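Local coordinates for protein kappa-carrageenase (Zobellia galactanivorans, PDB 5OCR) that probably hydrolyses kappa-carrageenan, a sulfated galactan of red algae, through its glycoside hydrolase family 16 catalytic domain, at residues A[88-102]-A[226-239]. Sequence-based numbering, arbitrary orientation. Where two conformers were deposited one is given.
Sequences SGIFKSYQKFTYGYF and NKYWHRPMNVTLSL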
ATOM      1  N   SER A  88      -5.231   3.139 -12.418  1.00 19.19           N
ATOM      2  CA  SER A  88      -3.910   3.106 -11.806  1.00 20.51           C
ATOM      3  C   SER A  88      -3.133   1.858 -12.071  1.00 21.31           C
ATOM      4  O   SER A  88      -3.481   1.033 -12.944  1.00 20.53           O
ATOM      5  CB  SER A  88      -4.037   3.485 -10.324  1.00 20.97           C
ATOM      6  OG  SER A  88      -2.724   3.763  -9.810  1.00 21.31           O
ATOM      7  N   GLY A  89      -1.996   1.728 -11.380  1.00 19.34           N
ATOM      8  CA  GLY A  89      -1.139   0.546 -11.624  1.00 20.11           C
ATOM      9  C   GLY A  89      -0.758  -0.135 -10.317  1.00 20.93           C
ATOM     10  O   GLY A  89      -0.753   0.525  -9.262  1.00 19.76           O
ATOM     11  N   ILE A  90      -0.455  -1.439 -10.352  1.00 19.13           N
ATOM     12  CA  ILE A  90      -0.294  -2.210  -9.119  1.00 18.42           C
ATOM     13  C   ILE A  90       0.584  -3.420  -9.384  1.00 19.63           C
ATOM     14  O   ILE A  90       0.391  -4.052 -10.402  1.00 20.17           O
ATOM     15  CB  ILE A  90      -1.630  -2.623  -8.485  1.00 17.96           C
ATOM     16  CG1 ILE A  90      -1.406  -3.593  -7.286  1.00 18.07           C
ATOM     17  CG2 ILE A  90      -2.587  -3.269  -9.524  1.00 17.91           C
ATOM     18  CD1 ILE A  90      -2.672  -3.746  -6.398  1.00 18.77           C
ATOM     19  N   PHE A  91       1.583  -3.660  -8.524  1.00 17.72           N
ATOM     20  CA  PHE A  91       2.260  -4.929  -8.481  1.00 18.26           C
ATOM     21  C   PHE A  91       1.722  -5.723  -7.314  1.00 18.14           C
ATOM     22  O   PHE A  91       1.859  -5.288  -6.145  1.00 17.99           O
ATOM     23  CB  PHE A  91       3.770  -4.759  -8.235  1.00 18.31           C
ATOM     24  CG  PHE A  91       4.511  -4.251  -9.412  1.00 19.29           C
ATOM     25  CD1 PHE A  91       4.839  -5.102 -10.466  1.00 19.38           C
ATOM     26  CD2 PHE A  91       4.924  -2.943  -9.460  1.00 20.65           C
ATOM     27  CE1 PHE A  91       5.550  -4.615 -11.590  1.00 21.20           C
ATOM     28  CE2 PHE A  91       5.667  -2.491 -10.555  1.00 21.30           C
ATOM     29  CZ  PHE A  91       5.967  -3.326 -11.629  1.00 20.55           C
ATOM     30  N   LYS A  92       1.043  -6.832  -7.606  1.00 18.35           N
ATOM     31  CA  LYS A  92       0.490  -7.763  -6.546  1.00 18.29           C
ATOM     32  C   LYS A  92       1.087  -9.118  -6.754  1.00 18.42           C
ATOM     33  O   LYS A  92       0.920  -9.736  -7.834  1.00 18.98           O
ATOM     34  CB  LYS A  92      -1.013  -7.814  -6.604  1.00 19.30           C
ATOM     35  CG  LYS A  92      -1.539  -8.741  -5.465  1.00 20.02           C
ATOM     36  CD  LYS A  92      -3.068  -8.924  -5.664  1.00 24.14           C
ATOM     37  CE  LYS A  92      -3.459  -9.976  -4.600  1.00 23.87           C
ATOM     38  NZ  LYS A  92      -4.954 -10.215  -4.768  1.00 26.72           N
ATOM     39  N   SER A  93       1.841  -9.624  -5.772  1.00 18.34           N
ATOM     40  CA  SER A  93       2.448 -10.954  -5.983  1.00 18.62           C
ATOM     41  C   SER A  93       1.378 -12.070  -6.104  1.00 18.99           C
ATOM     42  O   SER A  93       0.378 -12.113  -5.325  1.00 19.39           O
ATOM     43  CB  SER A  93       3.470 -11.319  -4.905  1.00 17.64           C
ATOM     44  OG  SER A  93       2.833 -11.430  -3.620  1.00 19.03           O
ATOM     45  N   TYR A  94       1.617 -13.032  -6.988  1.00 18.91           N
ATOM     46  CA  TYR A  94       0.783 -14.228  -6.876  0.50 18.35           C
ATOM     47  C   TYR A  94       1.052 -14.965  -5.564  1.00 18.92           C
ATOM     48  O   TYR A  94       0.112 -15.540  -4.947  1.00 18.98           O
ATOM     49  CB  TYR A  94       1.003 -15.174  -8.057  0.50 18.27           C
ATOM     50  CG  TYR A  94       0.214 -14.751  -9.239  0.50 18.37           C
ATOM     51  CD1 TYR A  94      -1.100 -15.118  -9.396  0.50 18.35           C
ATOM     52  CD2 TYR A  94       0.807 -13.986 -10.234  0.50 18.19           C
ATOM     53  CE1 TYR A  94      -1.815 -14.700 -10.512  0.50 18.73           C
ATOM     54  CE2 TYR A  94       0.116 -13.572 -11.335  0.50 18.28           C
ATOM     55  CZ  TYR A  94      -1.196 -13.908 -11.466  0.50 18.40           C
ATOM     56  OH  TYR A  94      -1.878 -13.470 -12.525  0.50 18.79           O
ATOM     57  N   GLN A  95       2.307 -15.017  -5.162  1.00 18.37           N
ATOM     58  CA  GLN A  95       2.713 -15.789  -3.970  1.00 19.43           C
ATOM     59  C   GLN A  95       2.232 -15.076  -2.665  1.00 19.96           C
ATOM     60  O   GLN A  95       2.364 -13.836  -2.574  1.00 20.61           O
ATOM     61  CB  GLN A  95       4.233 -15.980  -3.921  1.00 21.45           C
ATOM     62  CG  GLN A  95       4.692 -16.797  -2.741  1.00 23.65           C
ATOM     63  CD  GLN A  95       4.169 -18.172  -2.720  1.00 26.96           C
ATOM     64  OE1 GLN A  95       4.157 -18.871  -3.759  1.00 29.65           O
ATOM     65  NE2 GLN A  95       3.711 -18.610  -1.545  1.00 26.34           N
ATOM     66  N   LYS A  96       1.735 -15.844  -1.709  1.00 18.57           N
ATOM     67  CA  LYS A  96       1.320 -15.268  -0.367  1.00 19.03           C
ATOM     68  C   LYS A  96       2.363 -15.597   0.661  1.00 18.91           C
ATOM     69  O   LYS A  96       3.085 -16.635   0.569  1.00 21.28           O
ATOM     70  CB  LYS A  96      -0.012 -15.922   0.071  1.00 19.37           C
ATOM     71  CG  LYS A  96      -1.178 -15.446  -0.812  1.00 20.81           C
ATOM     72  CD  LYS A  96      -2.427 -16.268  -0.443  1.00 22.50           C
ATOM     73  CE  LYS A  96      -3.580 -16.008  -1.450  1.00 23.29           C
ATOM     74  NZ  LYS A  96      -4.273 -14.713  -1.167  1.00 22.85           N
ATOM     75  N   PHE A  97       2.449 -14.759   1.702  1.00 19.28           N
ATOM     76  CA  PHE A  97       3.382 -15.009   2.784  1.00 19.96           C
ATOM     77  C   PHE A  97       2.680 -14.605   4.080  1.00 20.87           C
ATOM     78  O   PHE A  97       1.767 -13.863   4.077  1.00 21.67           O
ATOM     79  CB  PHE A  97       4.589 -14.008   2.684  1.00 20.26           C
ATOM     80  CG  PHE A  97       5.377 -14.156   1.424  1.00 21.19           C
ATOM     81  CD1 PHE A  97       6.509 -14.963   1.398  1.00 21.42           C
ATOM     82  CD2 PHE A  97       4.935 -13.514   0.240  1.00 22.11           C
ATOM     83  CE1 PHE A  97       7.210 -15.108   0.185  1.00 22.39           C
ATOM     84  CE2 PHE A  97       5.621 -13.655  -0.947  1.00 22.40           C
ATOM     85  CZ  PHE A  97       6.758 -14.456  -0.969  1.00 21.39           C
ATOM     86  N   THR A  98       3.193 -15.045   5.201  1.00 25.26           N
ATOM     87  CA  THR A  98       2.570 -14.574   6.476  1.00 27.15           C
ATOM     88  C   THR A  98       3.681 -13.855   7.229  1.00 25.80           C
ATOM     89  O   THR A  98       3.696 -12.604   7.281  1.00 31.70           O
ATOM     90  CB  THR A  98       1.953 -15.733   7.290  1.00 29.31           C
ATOM     91  OG1 THR A  98       1.014 -16.491   6.499  1.00 33.71           O
ATOM     92  CG2 THR A  98       1.170 -15.119   8.556  1.00 31.43           C
ATOM     93  N   TYR A  99       4.671 -14.601   7.641  1.00 22.80           N
ATOM     94  CA  TYR A  99       5.702 -13.982   8.451  1.00 22.59           C
ATOM     95  C   TYR A  99       6.954 -13.791   7.580  1.00 23.00           C
ATOM     96  O   TYR A  99       7.136 -14.508   6.656  1.00 25.85           O
ATOM     97  CB  TYR A  99       6.061 -14.851   9.603  1.00 22.70           C
ATOM     98  CG  TYR A  99       4.904 -15.156  10.482  1.00 22.16           C
ATOM     99  CD1 TYR A  99       4.027 -14.166  10.929  1.00 21.39           C
ATOM    100  CD2 TYR A  99       4.766 -16.444  10.969  1.00 22.64           C
ATOM    101  CE1 TYR A  99       2.926 -14.509  11.714  1.00 22.01           C
ATOM    102  CE2 TYR A  99       3.705 -16.790  11.782  1.00 24.17           C
ATOM    103  CZ  TYR A  99       2.794 -15.807  12.150  1.00 22.55           C
ATOM    104  OH  TYR A  99       1.723 -16.182  12.957  1.00 24.15           O
ATOM    105  N   GLY A 100       7.806 -12.832   7.878  1.00 21.29           N
ATOM    106  CA  GLY A 100       8.985 -12.618   7.063  1.00 20.81           C
ATOM    107  C   GLY A 100       9.403 -11.163   7.170  1.00 20.77           C
ATOM    108  O   GLY A 100       8.930 -10.439   8.077  1.00 20.99           O
ATOM    109  N   TYR A 101      10.251 -10.748   6.247  1.00 18.27           N
ATOM    110  CA  TYR A 101      10.621  -9.359   6.141  1.00 17.71           C
ATOM    111  C   TYR A 101      10.326  -8.837   4.755  1.00 17.63           C
ATOM    112  O   TYR A 101      10.659  -9.521   3.762  1.00 19.02           O
ATOM    113  CB  TYR A 101      12.146  -9.218   6.421  1.00 18.23           C
ATOM    114  CG  TYR A 101      12.621  -7.812   6.786  1.00 17.73           C
ATOM    115  CD1 TYR A 101      12.901  -7.491   8.110  1.00 18.33           C
ATOM    116  CD2 TYR A 101      12.859  -6.854   5.780  1.00 18.06           C
ATOM    117  CE1 TYR A 101      13.304  -6.210   8.432  1.00 18.41           C
ATOM    118  CE2 TYR A 101      13.207  -5.564   6.124  1.00 18.52           C
ATOM    119  CZ  TYR A 101      13.489  -5.292   7.451  1.00 18.27           C
ATOM    120  OH  TYR A 101      13.936  -4.021   7.794  1.00 18.96           O
ATOM    121  N   PHE A 102       9.732  -7.627   4.673  1.00 17.27           N
ATOM    122  CA  PHE A 102       9.273  -7.072   3.382  1.00 16.33           C
ATOM    123  C   PHE A 102       9.847  -5.676   3.182  1.00 16.63           C
ATOM    124  O   PHE A 102       9.657  -4.821   4.108  1.00 16.89           O
ATOM    125  CB  PHE A 102       7.742  -7.003   3.366  1.00 16.49           C
ATOM    126  CG  PHE A 102       7.104  -8.309   3.806  1.00 16.00           C
ATOM    127  CD1 PHE A 102       6.701  -9.232   2.839  1.00 15.97           C
ATOM    128  CD2 PHE A 102       6.965  -8.672   5.150  1.00 16.50           C
ATOM    129  CE1 PHE A 102       6.250 -10.495   3.215  1.00 16.43           C
ATOM    130  CE2 PHE A 102       6.421  -9.900   5.544  1.00 16.49           C
ATOM    131  CZ  PHE A 102       6.056 -10.828   4.548  1.00 16.02           C
ATOM    132  N   ASN A 226       1.326  -8.552  17.321  1.00 19.96           N
ATOM    133  CA  ASN A 226       0.599  -9.184  16.132  1.00 20.84           C
ATOM    134  C   ASN A 226      -0.662  -9.871  16.606  1.00 20.76           C
ATOM    135  O   ASN A 226      -0.667 -11.079  16.939  1.00 22.36           O
ATOM    136  CB  ASN A 226       1.541 -10.161  15.395  1.00 20.00           C
ATOM    137  CG  ASN A 226       0.931 -10.625  14.102  1.00 19.37           C
ATOM    138  OD1 ASN A 226      -0.248 -10.357  13.917  1.00 20.70           O
ATOM    139  ND2 ASN A 226       1.699 -11.223  13.206  1.00 18.40           N
ATOM    140  N   LYS A 227      -1.746  -9.097  16.710  1.00 22.30           N
ATOM    141  CA  LYS A 227      -2.965  -9.659  17.262  1.00 24.79           C
ATOM    142  C   LYS A 227      -3.690 -10.485  16.231  1.00 24.62           C
ATOM    143  O   LYS A 227      -4.103 -11.603  16.528  1.00 28.86           O
ATOM    144  CB  LYS A 227      -3.886  -8.533  17.757  1.00 26.39           C
ATOM    145  CG  LYS A 227      -4.998  -8.994  18.619  1.00 32.11           C
ATOM    146  CD  LYS A 227      -5.401  -7.734  19.434  1.00 33.46           C
ATOM    147  CE  LYS A 227      -6.715  -7.952  20.104  1.00 40.83           C
ATOM    148  NZ  LYS A 227      -6.936  -6.615  20.730  1.00 39.68           N
ATOM    149  N   TYR A 228      -3.865  -9.922  15.042  1.00 23.64           N
ATOM    150  CA  TYR A 228      -4.785 -10.534  14.057  1.00 22.57           C
ATOM    151  C   TYR A 228      -4.114 -10.981  12.791  1.00 25.37           C
ATOM    152  O   TYR A 228      -4.747 -11.664  12.017  1.00 29.79           O
ATOM    153  CB  TYR A 228      -5.853  -9.519  13.704  1.00 21.66           C
ATOM    154  CG  TYR A 228      -6.743  -9.150  14.850  1.00 22.28           C
ATOM    155  CD1 TYR A 228      -7.400 -10.135  15.598  1.00 23.24           C
ATOM    156  CD2 TYR A 228      -6.956  -7.794  15.174  1.00 22.89           C
ATOM    157  CE1 TYR A 228      -8.263  -9.765  16.666  1.00 24.80           C
ATOM    158  CE2 TYR A 228      -7.795  -7.425  16.207  1.00 23.68           C
ATOM    159  CZ  TYR A 228      -8.404  -8.394  16.980  1.00 25.50           C
ATOM    160  OH  TYR A 228      -9.245  -7.979  18.016  1.00 30.24           O
ATOM    161  N   TRP A 229      -2.852 -10.568  12.560  1.00 22.91           N
ATOM    162  CA  TRP A 229      -2.198 -10.592  11.251  1.00 20.71           C
ATOM    163  C   TRP A 229      -1.412 -11.858  11.014  1.00 21.64           C
ATOM    164  O   TRP A 229      -0.146 -11.858  10.878  1.00 20.12           O
ATOM    165  CB  TRP A 229      -1.357  -9.291  11.064  1.00 19.66           C
ATOM    166  CG  TRP A 229      -2.300  -8.153  11.168  1.00 19.62           C
ATOM    167  CD1 TRP A 229      -3.058  -7.612  10.124  1.00 19.23           C
ATOM    168  CD2 TRP A 229      -2.687  -7.420  12.380  1.00 18.86           C
ATOM    169  NE1 TRP A 229      -3.889  -6.625  10.599  1.00 18.75           N
ATOM    170  CE2 TRP A 229      -3.737  -6.495  11.977  1.00 19.19           C
ATOM    171  CE3 TRP A 229      -2.299  -7.475  13.757  1.00 19.43           C
ATOM    172  CZ2 TRP A 229      -4.371  -5.631  12.938  1.00 18.89           C
ATOM    173  CZ3 TRP A 229      -2.959  -6.614  14.703  1.00 19.04           C
ATOM    174  CH2 TRP A 229      -3.938  -5.734  14.278  1.00 20.09           C
ATOM    175  N   HIS A 230      -2.187 -12.955  10.992  1.00 22.29           N
ATOM    176  CA  HIS A 230      -1.641 -14.276  10.881  1.00 22.41           C
ATOM    177  C   HIS A 230      -2.174 -14.972   9.684  1.00 23.00           C
ATOM    178  O   HIS A 230      -2.095 -16.212   9.656  1.00 26.29           O
ATOM    179  CB  HIS A 230      -1.913 -15.119  12.144  1.00 23.86           C
ATOM    180  CG  HIS A 230      -1.475 -14.415  13.430  1.00 23.41           C
ATOM    181  ND1 HIS A 230      -0.204 -14.403  13.824  1.00 22.58           N
ATOM    182  CD2 HIS A 230      -2.186 -13.675  14.376  1.00 23.58           C
ATOM    183  CE1 HIS A 230      -0.080 -13.742  14.989  1.00 21.12           C
ATOM    184  NE2 HIS A 230      -1.280 -13.257  15.309  1.00 22.21           N
ATOM    185  N   ARG A 231      -2.776 -14.274   8.728  1.00 21.78           N
ATOM    186  CA  ARG A 231      -3.314 -14.963   7.530  0.50 21.95           C
ATOM    187  C   ARG A 231      -2.291 -14.794   6.378  1.00 21.09           C
ATOM    188  O   ARG A 231      -1.491 -13.866   6.399  1.00 21.88           O
ATOM    189  CB  ARG A 231      -4.641 -14.306   7.126  0.50 23.75           C
ATOM    190  CG  ARG A 231      -5.753 -14.505   8.166  0.50 25.00           C
ATOM    191  CD  ARG A 231      -7.030 -13.793   7.731  0.50 26.72           C
ATOM    192  NE  ARG A 231      -7.377 -13.948   6.341  0.50 29.38           N
ATOM    193  CZ  ARG A 231      -8.042 -14.995   5.858  0.50 30.49           C
ATOM    194  NH1 ARG A 231      -8.425 -15.964   6.671  0.50 30.28           N
ATOM    195  NH2 ARG A 231      -8.355 -15.051   4.572  0.50 30.64           N
ATOM    196  N   PRO A 232      -2.327 -15.664   5.360  1.00 20.69           N
ATOM    197  CA  PRO A 232      -1.416 -15.473   4.198  1.00 20.68           C
ATOM    198  C   PRO A 232      -1.823 -14.212   3.413  1.00 19.25           C
ATOM    199  O   PRO A 232      -3.027 -13.939   3.231  1.00 21.15           O
ATOM    200  CB  PRO A 232      -1.694 -16.719   3.303  1.00 19.44           C
ATOM    201  CG  PRO A 232      -2.265 -17.764   4.309  1.00 20.30           C
ATOM    202  CD  PRO A 232      -3.128 -16.926   5.259  1.00 21.00           C
ATOM    203  N   MET A 233      -0.815 -13.407   3.077  1.00 19.17           N
ATOM    204  CA  MET A 233      -1.052 -12.096   2.429  1.00 18.77           C
ATOM    205  C   MET A 233      -0.202 -11.972   1.178  1.00 18.02           C
ATOM    206  O   MET A 233       0.942 -12.474   1.130  1.00 17.77           O
ATOM    207  CB  MET A 233      -0.576 -10.993   3.400  1.00 19.46           C
ATOM    208  CG  MET A 233      -1.604 -10.904   4.589  1.00 19.47           C
ATOM    209  SD  MET A 233      -0.994  -9.762   5.862  1.00 24.14           S
ATOM    210  CE  MET A 233       0.371 -10.646   6.537  1.00 23.39           C
ATOM    211  N   ASN A 234      -0.742 -11.259   0.194  1.00 18.09           N
ATOM    212  CA  ASN A 234      -0.036 -10.936  -1.058  1.00 18.49           C
ATOM    213  C   ASN A 234       0.731  -9.648  -0.922  1.00 18.36           C
ATOM    214  O   ASN A 234       0.318  -8.752  -0.168  1.00 19.55           O
ATOM    215  CB  ASN A 234      -0.968 -10.824  -2.242  1.00 19.66           C
ATOM    216  CG  ASN A 234      -1.802 -12.082  -2.443  1.00 20.20           C
ATOM    217  OD1 ASN A 234      -2.806 -12.283  -1.759  1.00 22.33           O
ATOM    218  ND2 ASN A 234      -1.398 -12.898  -3.365  1.00 19.73           N
ATOM    219  N   VAL A 235       1.913  -9.667  -1.544  1.00 17.44           N
ATOM    220  CA  VAL A 235       2.883  -8.509  -1.405  1.00 17.47           C
ATOM    221  C   VAL A 235       2.526  -7.474  -2.468  1.00 17.77           C
ATOM    222  O   VAL A 235       2.464  -7.807  -3.646  1.00 17.98           O
ATOM    223  CB  VAL A 235       4.372  -8.940  -1.567  1.00 17.66           C
ATOM    224  CG1 VAL A 235       5.327  -7.685  -1.513  1.00 18.20           C
ATOM    225  CG2 VAL A 235       4.681  -9.971  -0.487  1.00 19.01           C
ATOM    226  N   THR A 236       2.253  -6.214  -2.059  1.00 17.20           N
ATOM    227  CA  THR A 236       1.532  -5.257  -2.987  1.00 17.72           C
ATOM    228  C   THR A 236       2.229  -3.928  -3.058  1.00 17.16           C
ATOM    229  O   THR A 236       2.521  -3.381  -2.012  1.00 16.59           O
ATOM    230  CB  THR A 236       0.075  -5.101  -2.582  1.00 18.19           C
ATOM    231  OG1 THR A 236      -0.482  -6.455  -2.411  1.00 19.12           O
ATOM    232  CG2 THR A 236      -0.717  -4.368  -3.750  1.00 19.28           C
ATOM    233  N   LEU A 237       2.482  -3.424  -4.268  1.00 16.85           N
ATOM    234  CA  LEU A 237       2.883  -1.994  -4.431  1.00 17.40           C
ATOM    235  C   LEU A 237       1.822  -1.358  -5.324  1.00 17.87           C
ATOM    236  O   LEU A 237       1.540  -1.880  -6.445  1.00 18.75           O
ATOM    237  CB  LEU A 237       4.223  -1.966  -5.153  1.00 18.20           C
ATOM    238  CG  LEU A 237       5.444  -2.543  -4.433  1.00 19.28           C
ATOM    239  CD1 LEU A 237       6.487  -3.073  -5.455  1.00 21.14           C
ATOM    240  CD2 LEU A 237       6.006  -1.468  -3.531  1.00 19.72           C
ATOM    241  N   SER A 238       1.222  -0.266  -4.872  1.00 17.37           N
ATOM    242  CA  SER A 238       0.178   0.321  -5.731  1.00 18.11           C
ATOM    243  C   SER A 238       0.100   1.833  -5.495  1.00 18.28           C
ATOM    244  O   SER A 238       0.516   2.347  -4.444  1.00 18.38           O
ATOM    245  CB  SER A 238      -1.116  -0.366  -5.431  1.00 19.39           C
ATOM    246  OG  SER A 238      -1.520  -0.131  -4.071  1.00 20.10           O
ATOM    247  N   LEU A 239      -0.523   2.517  -6.461  1.00 17.69           N
ATOM    248  CA  LEU A 239      -0.719   3.975  -6.371  1.00 17.78           C
ATOM    249  C   LEU A 239      -2.242   4.229  -6.197  1.00 18.71           C
ATOM    250  O   LEU A 239      -3.034   3.983  -7.125  1.00 20.40           O
ATOM    251  CB  LEU A 239      -0.103   4.706  -7.612  1.00 17.39           C
ATOM    252  CG  LEU A 239      -0.229   6.216  -7.550  1.00 18.26           C
ATOM    253  CD1 LEU A 239       0.539   6.842  -6.355  1.00 18.46           C
ATOM    254  CD2 LEU A 239       0.346   6.757  -8.881  1.00 18.81           C
TER
HETATM  255  O   HOH W   1      -4.882 -10.557  -1.520  1.00 27.59           O
HETATM  256  O   HOH W   2      -5.026 -14.831   1.605  1.00 20.92           O
HETATM  257  O   HOH W   3      -4.392 -13.806  -4.516  1.00 37.83           O
HETATM  258  O   HOH W   4      -0.945 -18.019   7.731  1.00 29.38           O
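The side-chain amide of N234 spans the corner at Y94 and Q95: ND2 donates to S93 O at 2.8 Å, nearly along the C=O axis, while K96 NZ reaches N234 OD1 at 2.9 Å, in the plane of the N234 side-chain carbonyl, on a lone pair of OD1. A bend at the last torsion of K96 (chi4 -79°) brings the ammonium there, and a water links NZ to P232 O. K92 CE lies over one face of the amide, 3.4 Å from N234 CG, and K96 CG, offset, over the other; K92 NZ goes on to N46 O and Y122 OH. With an alanine here, S93 O would probably lose its amide donor and the K96 ammonium its OD1 acceptor, leaving it freer to turn. S93 OG takes the place of its own backbone carbonyl as acceptor for V235 N at 2.9 Å, and donates to Q95 O. Antiparallel pairing of strands 86-97 and 233-241 in the family 16 beta-jellyroll runs past the break: F91 and L237, then F97 and M233, each exchange both backbone N-H...O bonds. V235 CG2 meets F97 CD2 at 3.6 Å, and F97 and F102 both pack on V282. Y99 OH and H230 ND1 share a 2.8 Å hydrogen bond, their rings rim to rim with planes at 81°.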